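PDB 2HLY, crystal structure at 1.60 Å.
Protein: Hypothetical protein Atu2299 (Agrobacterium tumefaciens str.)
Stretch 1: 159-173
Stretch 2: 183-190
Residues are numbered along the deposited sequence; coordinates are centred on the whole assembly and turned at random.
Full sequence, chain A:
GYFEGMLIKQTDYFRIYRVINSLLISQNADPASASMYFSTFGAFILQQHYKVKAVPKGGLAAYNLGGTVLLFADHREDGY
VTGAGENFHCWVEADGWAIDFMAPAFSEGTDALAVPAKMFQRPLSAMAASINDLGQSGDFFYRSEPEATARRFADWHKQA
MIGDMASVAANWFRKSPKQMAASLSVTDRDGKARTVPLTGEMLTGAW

Stretch 1 (159-173) QAMIGDMASVAANWF
Stretch 2 183-190: SLSVTDRD

Stretch 1 is a helix that includes residues 161-172, followed by Phe173, the first residue to leave helical phi/psi (-60/134). Stretch 2 is a strand over 183-187 that continues into a loop through Asp190. The two elements run nearly antiparallel, at 158° between their N-to-C directions, and their axes approach to 10.0 Å. Register is set by two CA-CA pairs: Val168 to Val186 at 7.7 Å and Trp172 to Leu184 at 8.0 Å. The contact buries 413 Å² in total.

The helix is held by regular i to i+4 backbone bonds, such as Val168 N to Asp164 O (3.1 Å) and Trp172 N to Val168 O (2.8 Å). This spacing places Ala160, Asp164, Val168 and Trp172 along one side, and their CA-to-CB bonds all point toward the strand and loop. In the strand, side chains alternate. Leu184 (phi/psi -129/147) and Val186 (-112/125) point toward the helix. Ser183 points away, and Ser185 is out of reach.

Apolar packing fills the middle of the contact and its Trp172 end. Val168 (chi1 t) packs against both strand residues: its CG1 is 3.8 Å from Leu184 CD1 and 4.1 Å from Val186 CG2, and its CG2 is 4.2 Å from Val186 CG1. Val186 also has chi1 t. Leu184 adopts m, t, which carries CD1 over one face of the Trp172 indole. Trp172 has chi1 -154° (t) and chi2 -17°. Leu184 CD1 sits 3.6 Å from Trp172 CD2 and 3.7 Å from the centroid of the Trp172 five-membered ring, 21° off the normal. This is a CH-pi contact. The far part of the indole reaches the backbone of the strand's first residue, with Trp172 CZ2 4.1 Å from Ser183 CA.

The charged contact lies toward the N-terminal end of the helix. Asp164 (chi1 -73°, chi2 -9°) and Arg189 form a bidentate salt bridge. Arg189 NE donates to Asp164 OD2 at 2.8 Å and 177°; Arg189 NH2 donates to Asp164 OD1 at 2.8 Å and 176°. Both bonds are almost linear, so the carboxylate meets the edge of the guanidinium near its plane. The arginine chi angles are -69°, -95°, 160° and 166°. One helical turn earlier, Ala160 CB covers one face of the guanidinium, 3.6 Å from Arg189 CZ.

One water links the elements. It donates to Asp164 OD2 (2.8 Å) and to Thr187 O (3.1 Å), tying the same carboxylate to the strand backbone.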

ATOM      1  N   GLN A 159      -7.419 -15.564 -10.918  1.00 26.46           N
ATOM      2  CA  GLN A 159      -6.968 -14.582 -11.888  1.00 25.74           C
ATOM      3  C   GLN A 159      -5.454 -14.679 -12.009  1.00 24.92           C
ATOM      4  O   GLN A 159      -4.718 -14.048 -11.250  1.00 24.60           O
ATOM      5  CB  GLN A 159      -7.413 -13.175 -11.482  1.00 25.95           C
ATOM      6  CG  GLN A 159      -8.920 -13.048 -11.287  1.00 26.60           C
ATOM      7  CD  GLN A 159      -9.324 -11.724 -10.662  1.00 27.33           C
ATOM      8  OE1 GLN A 159      -8.965 -10.655 -11.157  1.00 31.35           O
ATOM      9  NE2 GLN A 159     -10.086 -11.792  -9.574  1.00 28.03           N
ATOM     10  N   ALA A 160      -5.000 -15.470 -12.977  1.00 23.63           N
ATOM     11  CA  ALA A 160      -3.573 -15.769 -13.141  1.00 22.30           C
ATOM     12  C   ALA A 160      -2.713 -14.522 -13.330  1.00 21.30           C
ATOM     13  O   ALA A 160      -1.548 -14.496 -12.901  1.00 20.55           O
ATOM     14  CB  ALA A 160      -3.366 -16.741 -14.302  1.00 22.79           C
ATOM     15  N   MET A 161      -3.284 -13.498 -13.965  1.00 20.59           N
ATOM     16  CA  MET A 161      -2.576 -12.240 -14.236  1.00 20.35           C
ATOM     17  C   MET A 161      -2.072 -11.551 -12.959  1.00 18.72           C
ATOM     18  O   MET A 161      -1.014 -10.925 -12.968  1.00 19.02           O
ATOM     19  CB  MET A 161      -3.458 -11.294 -15.067  1.00 22.35           C
ATOM     20  CG  MET A 161      -3.098  -9.814 -14.975  1.00 26.07           C
ATOM     21  SD  MET A 161      -4.123  -8.969 -13.736  1.00 36.33           S
ATOM     22  CE  MET A 161      -2.946  -7.943 -12.880  1.00 30.18           C
ATOM     23  N   ILE A 162      -2.835 -11.667 -11.872  1.00 16.79           N
ATOM     24  CA  ILE A 162      -2.453 -11.043 -10.605  1.00 15.16           C
ATOM     25  C   ILE A 162      -1.146 -11.627 -10.058  1.00 14.16           C
ATOM     26  O   ILE A 162      -0.207 -10.879  -9.730  1.00 13.86           O
ATOM     27  CB  ILE A 162      -3.585 -11.143  -9.558  1.00 14.89           C
ATOM     28  CG1 ILE A 162      -4.824 -10.398 -10.084  1.00 16.18           C
ATOM     29  CG2 ILE A 162      -3.116 -10.575  -8.219  1.00 16.16           C
ATOM     30  CD1 ILE A 162      -6.052 -10.450  -9.180  1.00 15.86           C
ATOM     31  N   GLY A 163      -1.074 -12.952  -9.979  1.00 13.81           N
ATOM     32  CA  GLY A 163       0.162 -13.625  -9.554  1.00 13.50           C
ATOM     33  C   GLY A 163       1.321 -13.306 -10.487  1.00 13.70           C
ATOM     34  O   GLY A 163       2.459 -13.117 -10.046  1.00 13.84           O
ATOM     35  N   ASP A 164       1.034 -13.222 -11.788  1.00 13.70           N
ATOM     36  CA  ASP A 164       2.068 -12.850 -12.755  1.00 14.26           C
ATOM     37  C   ASP A 164       2.615 -11.458 -12.450  1.00 14.04           C
ATOM     38  O   ASP A 164       3.831 -11.258 -12.477  1.00 13.31           O
ATOM     39  CB  ASP A 164       1.523 -12.867 -14.176  1.00 14.90           C
ATOM     40  CG  ASP A 164       1.286 -14.268 -14.705  1.00 17.35           C
ATOM     41  OD1 ASP A 164       1.702 -15.251 -14.042  1.00 20.46           O
ATOM     42  OD2 ASP A 164       0.686 -14.364 -15.809  1.00 19.49           O
ATOM     43  N   MET A 165       1.718 -10.511 -12.148  1.00 14.07           N
ATOM     44  CA  MET A 165       2.145  -9.140 -11.854  1.00 15.76           C
ATOM     45  C   MET A 165       2.948  -9.098 -10.552  1.00 13.17           C
ATOM     46  O   MET A 165       3.913  -8.349 -10.451  1.00 12.06           O
ATOM     47  CB  MET A 165       0.961  -8.164 -11.781  1.00 15.55           C
ATOM     48  CG  MET A 165       0.348  -7.795 -13.123  1.00 17.98           C
ATOM     49  SD  MET A 165      -0.298  -6.080 -13.198  1.00 26.05           S
ATOM     50  CE  MET A 165      -0.499  -5.665 -11.474  1.00 22.71           C
ATOM     51  N   ALA A 166       2.552  -9.904  -9.565  1.00 11.58           N
ATOM     52  CA  ALA A 166       3.291  -9.955  -8.290  1.00 11.68           C
ATOM     53  C   ALA A 166       4.724 -10.446  -8.503  1.00 11.35           C
ATOM     54  O   ALA A 166       5.688  -9.946  -7.883  1.00 11.06           O
ATOM     55  CB  ALA A 166       2.587 -10.858  -7.312  1.00 11.70           C
ATOM     56  N   SER A 167       4.857 -11.452  -9.362  1.00 11.17           N
ATOM     57  CA  SER A 167       6.178 -11.961  -9.712  1.00 11.40           C
ATOM     58  C   SER A 167       7.017 -10.835 -10.322  1.00 10.72           C
ATOM     59  O   SER A 167       8.168 -10.628  -9.936  1.00 11.24           O
ATOM     60  CB  SER A 167       6.055 -13.144 -10.677  1.00 11.82           C
ATOM     61  OG  SER A 167       7.337 -13.595 -11.105  1.00 13.41           O
ATOM     62  N   VAL A 168       6.421 -10.085 -11.249  1.00 10.81           N
ATOM     63  CA  VAL A 168       7.140  -8.977 -11.882  1.00 10.93           C
ATOM     64  C   VAL A 168       7.586  -7.958 -10.826  1.00 10.90           C
ATOM     65  O   VAL A 168       8.743  -7.512 -10.834  1.00 10.89           O
ATOM     66  CB  VAL A 168       6.301  -8.300 -13.000  1.00 11.42           C
ATOM     67  CG1 VAL A 168       7.006  -7.042 -13.531  1.00 12.00           C
ATOM     68  CG2 VAL A 168       6.030  -9.307 -14.130  1.00 13.07           C
ATOM     69  N   ALA A 169       6.673  -7.632  -9.910  1.00 10.10           N
ATOM     70  CA  ALA A 169       6.951  -6.687  -8.828  1.00 10.10           C
ATOM     71  C   ALA A 169       8.153  -7.123  -7.998  1.00 10.31           C
ATOM     72  O   ALA A 169       9.067  -6.335  -7.752  1.00 10.75           O
ATOM     73  CB  ALA A 169       5.739  -6.507  -7.938  1.00 10.25           C
ATOM     74  N   ALA A 170       8.148  -8.383  -7.563  1.00  9.72           N
ATOM     75  CA  ALA A 170       9.240  -8.886  -6.718  1.00 10.43           C
ATOM     76  C   ALA A 170      10.562  -8.919  -7.469  1.00 10.38           C
ATOM     77  O   ALA A 170      11.635  -8.784  -6.882  1.00 11.34           O
ATOM     78  CB  ALA A 170       8.904 -10.258  -6.169  1.00 10.38           C
ATOM     79  N   ASN A 171      10.488  -9.109  -8.775  1.00 10.39           N
ATOM     80  CA  ASN A 171      11.707  -9.190  -9.571  1.00 12.39           C
ATOM     81  C   ASN A 171      12.246  -7.837 -10.045  1.00 12.24           C
ATOM     82  O   ASN A 171      13.452  -7.707 -10.316  1.00 13.49           O
ATOM     83  CB  ASN A 171      11.503 -10.194 -10.687  1.00 12.81           C
ATOM     84  CG  ASN A 171      11.655 -11.613 -10.179  1.00 16.67           C
ATOM     85  OD1 ASN A 171      12.746 -12.025  -9.800  1.00 19.99           O
ATOM     86  ND2 ASN A 171      10.563 -12.349 -10.132  1.00 18.32           N
ATOM     87  N   TRP A 172      11.370  -6.836 -10.102  1.00 11.74           N
ATOM     88  CA  TRP A 172      11.733  -5.459 -10.458  1.00 11.92           C
ATOM     89  C   TRP A 172      12.408  -4.759  -9.266  1.00 11.48           C
ATOM     90  O   TRP A 172      13.439  -4.089  -9.420  1.00 11.74           O
ATOM     91  CB  TRP A 172      10.483  -4.671 -10.835  1.00 12.08           C
ATOM     92  CG  TRP A 172      10.716  -3.499 -11.771  1.00 12.76           C
ATOM     93  CD1 TRP A 172      11.909  -2.871 -12.066  1.00 14.21           C
ATOM     94  CD2 TRP A 172       9.705  -2.813 -12.503  1.00 12.71           C
ATOM     95  NE1 TRP A 172      11.686  -1.850 -12.984  1.00 13.58           N
ATOM     96  CE2 TRP A 172      10.342  -1.783 -13.250  1.00 13.32           C
ATOM     97  CE3 TRP A 172       8.312  -2.973 -12.614  1.00 13.33           C
ATOM     98  CZ2 TRP A 172       9.631  -0.931 -14.105  1.00 13.30           C
ATOM     99  CZ3 TRP A 172       7.602  -2.120 -13.452  1.00 14.27           C
ATOM    100  CH2 TRP A 172       8.268  -1.100 -14.184  1.00 14.14           C
ATOM    101  N   PHE A 173      11.801  -4.892  -8.087  1.00 10.57           N
ATOM    102  CA  PHE A 173      12.327  -4.255  -6.883  1.00 10.93           C
ATOM    103  C   PHE A 173      13.740  -4.726  -6.546  1.00 11.42           C
ATOM    104  O   PHE A 173      14.002  -5.921  -6.561  1.00 11.35           O
ATOM    105  CB  PHE A 173      11.405  -4.522  -5.684  1.00 10.73           C
ATOM    106  CG  PHE A 173      11.987  -4.047  -4.379  1.00 10.64           C
ATOM    107  CD1 PHE A 173      11.971  -2.685  -4.056  1.00  9.91           C
ATOM    108  CD2 PHE A 173      12.615  -4.938  -3.512  1.00 10.76           C
ATOM    109  CE1 PHE A 173      12.528  -2.240  -2.864  1.00  9.16           C
ATOM    110  CE2 PHE A 173      13.190  -4.505  -2.323  1.00  9.20           C
ATOM    111  CZ  PHE A 173      13.146  -3.144  -1.991  1.00  8.99           C
ATOM    112  N   SER A 183      12.408   0.404 -17.241  1.00 19.31           N
ATOM    113  CA  SER A 183      11.183  -0.173 -17.775  1.00 20.33           C
ATOM    114  C   SER A 183      11.398  -1.665 -17.925  1.00 21.07           C
ATOM    115  O   SER A 183      12.541  -2.127 -17.989  1.00 20.59           O
ATOM    116  CB  SER A 183      10.814   0.456 -19.126  1.00 20.69           C
ATOM    117  OG  SER A 183      11.723   0.070 -20.138  1.00 23.01           O
ATOM    118  N   LEU A 184      10.298  -2.411 -17.966  1.00 21.63           N
ATOM    119  CA  LEU A 184      10.358  -3.857 -18.140  1.00 23.14           C
ATOM    120  C   LEU A 184       9.462  -4.312 -19.261  1.00 23.81           C
ATOM    121  O   LEU A 184       8.408  -3.722 -19.503  1.00 23.95           O
ATOM    122  CB  LEU A 184       9.934  -4.577 -16.861  1.00 23.14           C
ATOM    123  CG  LEU A 184      10.947  -4.678 -15.728  1.00 23.70           C
ATOM    124  CD1 LEU A 184      10.378  -5.576 -14.655  1.00 24.89           C
ATOM    125  CD2 LEU A 184      12.282  -5.234 -16.223  1.00 24.90           C
ATOM    126  N   SER A 185       9.897  -5.367 -19.944  1.00 24.96           N
ATOM    127  CA  SER A 185       9.057  -6.070 -20.903  1.00 26.02           C
ATOM    128  C   SER A 185       8.267  -7.139 -20.150  1.00 26.22           C
ATOM    129  O   SER A 185       8.849  -8.071 -19.586  1.00 27.06           O
ATOM    130  CB  SER A 185       9.915  -6.711 -21.990  1.00 26.29           C
ATOM    131  OG  SER A 185       9.094  -7.260 -23.003  1.00 28.38           O
ATOM    132  N   VAL A 186       6.945  -6.981 -20.120  1.00 26.25           N
ATOM    133  CA  VAL A 186       6.052  -7.893 -19.393  1.00 26.22           C
ATOM    134  C   VAL A 186       5.191  -8.669 -20.398  1.00 26.23           C
ATOM    135  O   VAL A 186       4.504  -8.066 -21.226  1.00 25.81           O
ATOM    136  CB  VAL A 186       5.156  -7.118 -18.402  1.00 26.50           C
ATOM    137  CG1 VAL A 186       4.201  -8.056 -17.661  1.00 26.89           C
ATOM    138  CG2 VAL A 186       6.015  -6.354 -17.399  1.00 26.59           C
ATOM    139  N   THR A 187       5.241 -10.000 -20.306  1.00 26.30           N
ATOM    140  CA  THR A 187       4.493 -10.898 -21.196  1.00 26.15           C
ATOM    141  C   THR A 187       3.214 -11.383 -20.514  1.00 25.41           C
ATOM    142  O   THR A 187       3.260 -11.893 -19.384  1.00 25.60           O
ATOM    143  CB  THR A 187       5.354 -12.116 -21.601  1.00 26.65           C
ATOM    144  OG1 THR A 187       6.585 -11.660 -22.184  1.00 28.35           O
ATOM    145  CG2 THR A 187       4.615 -13.003 -22.615  1.00 26.99           C
ATOM    146  N   ASP A 188       2.078 -11.200 -21.188  1.00 24.32           N
ATOM    147  CA  ASP A 188       0.798 -11.654 -20.651  1.00 23.27           C
ATOM    148  C   ASP A 188       0.560 -13.122 -20.992  1.00 22.02           C
ATOM    149  O   ASP A 188       1.390 -13.764 -21.639  1.00 21.45           O
ATOM    150  CB  ASP A 188      -0.370 -10.771 -21.105  1.00 24.11           C
ATOM    151  CG  ASP A 188      -0.631 -10.841 -22.612  1.00 25.97           C
ATOM    152  OD1 ASP A 188      -0.165 -11.792 -23.289  1.00 27.81           O
ATOM    153  OD2 ASP A 188      -1.316  -9.926 -23.119  1.00 29.76           O
ATOM    154  N   ARG A 189      -0.575 -13.640 -20.542  1.00 20.62           N
ATOM    155  CA  ARG A 189      -0.900 -15.055 -20.696  1.00 20.72           C
ATOM    156  C   ARG A 189      -1.193 -15.430 -22.152  1.00 21.11           C
ATOM    157  O   ARG A 189      -1.102 -16.601 -22.515  1.00 20.21           O
ATOM    158  CB  ARG A 189      -2.071 -15.418 -19.772  1.00 20.21           C
ATOM    159  CG  ARG A 189      -1.697 -15.390 -18.284  1.00 21.17           C
ATOM    160  CD  ARG A 189      -1.304 -16.774 -17.789  1.00 21.63           C
ATOM    161  NE  ARG A 189      -0.504 -16.752 -16.564  1.00 20.70           N
ATOM    162  CZ  ARG A 189      -0.268 -17.817 -15.800  1.00 20.51           C
ATOM    163  NH1 ARG A 189      -0.792 -19.004 -16.106  1.00 20.61           N
ATOM    164  NH2 ARG A 189       0.486 -17.694 -14.713  1.00 20.05           N
ATOM    165  N   ASP A 190      -1.535 -14.435 -22.975  1.00 22.05           N
ATOM    166  CA  ASP A 190      -1.693 -14.639 -24.425  1.00 23.18           C
ATOM    167  C   ASP A 190      -0.345 -14.810 -25.133  1.00 23.51           C
ATOM    168  O   ASP A 190      -0.303 -15.171 -26.314  1.00 23.20           O
ATOM    169  CB  ASP A 190      -2.421 -13.458 -25.087  1.00 23.81           C
ATOM    170  CG  ASP A 190      -3.860 -13.295 -24.626  1.00 26.80           C
ATOM    171  OD1 ASP A 190      -4.339 -14.077 -23.775  1.00 29.62           O
ATOM    172  OD2 ASP A 190      -4.523 -12.354 -25.123  1.00 30.49           O
TER
HETATM  173  O   HOH W   1       2.141 -14.467 -18.148  1.00 28.18           O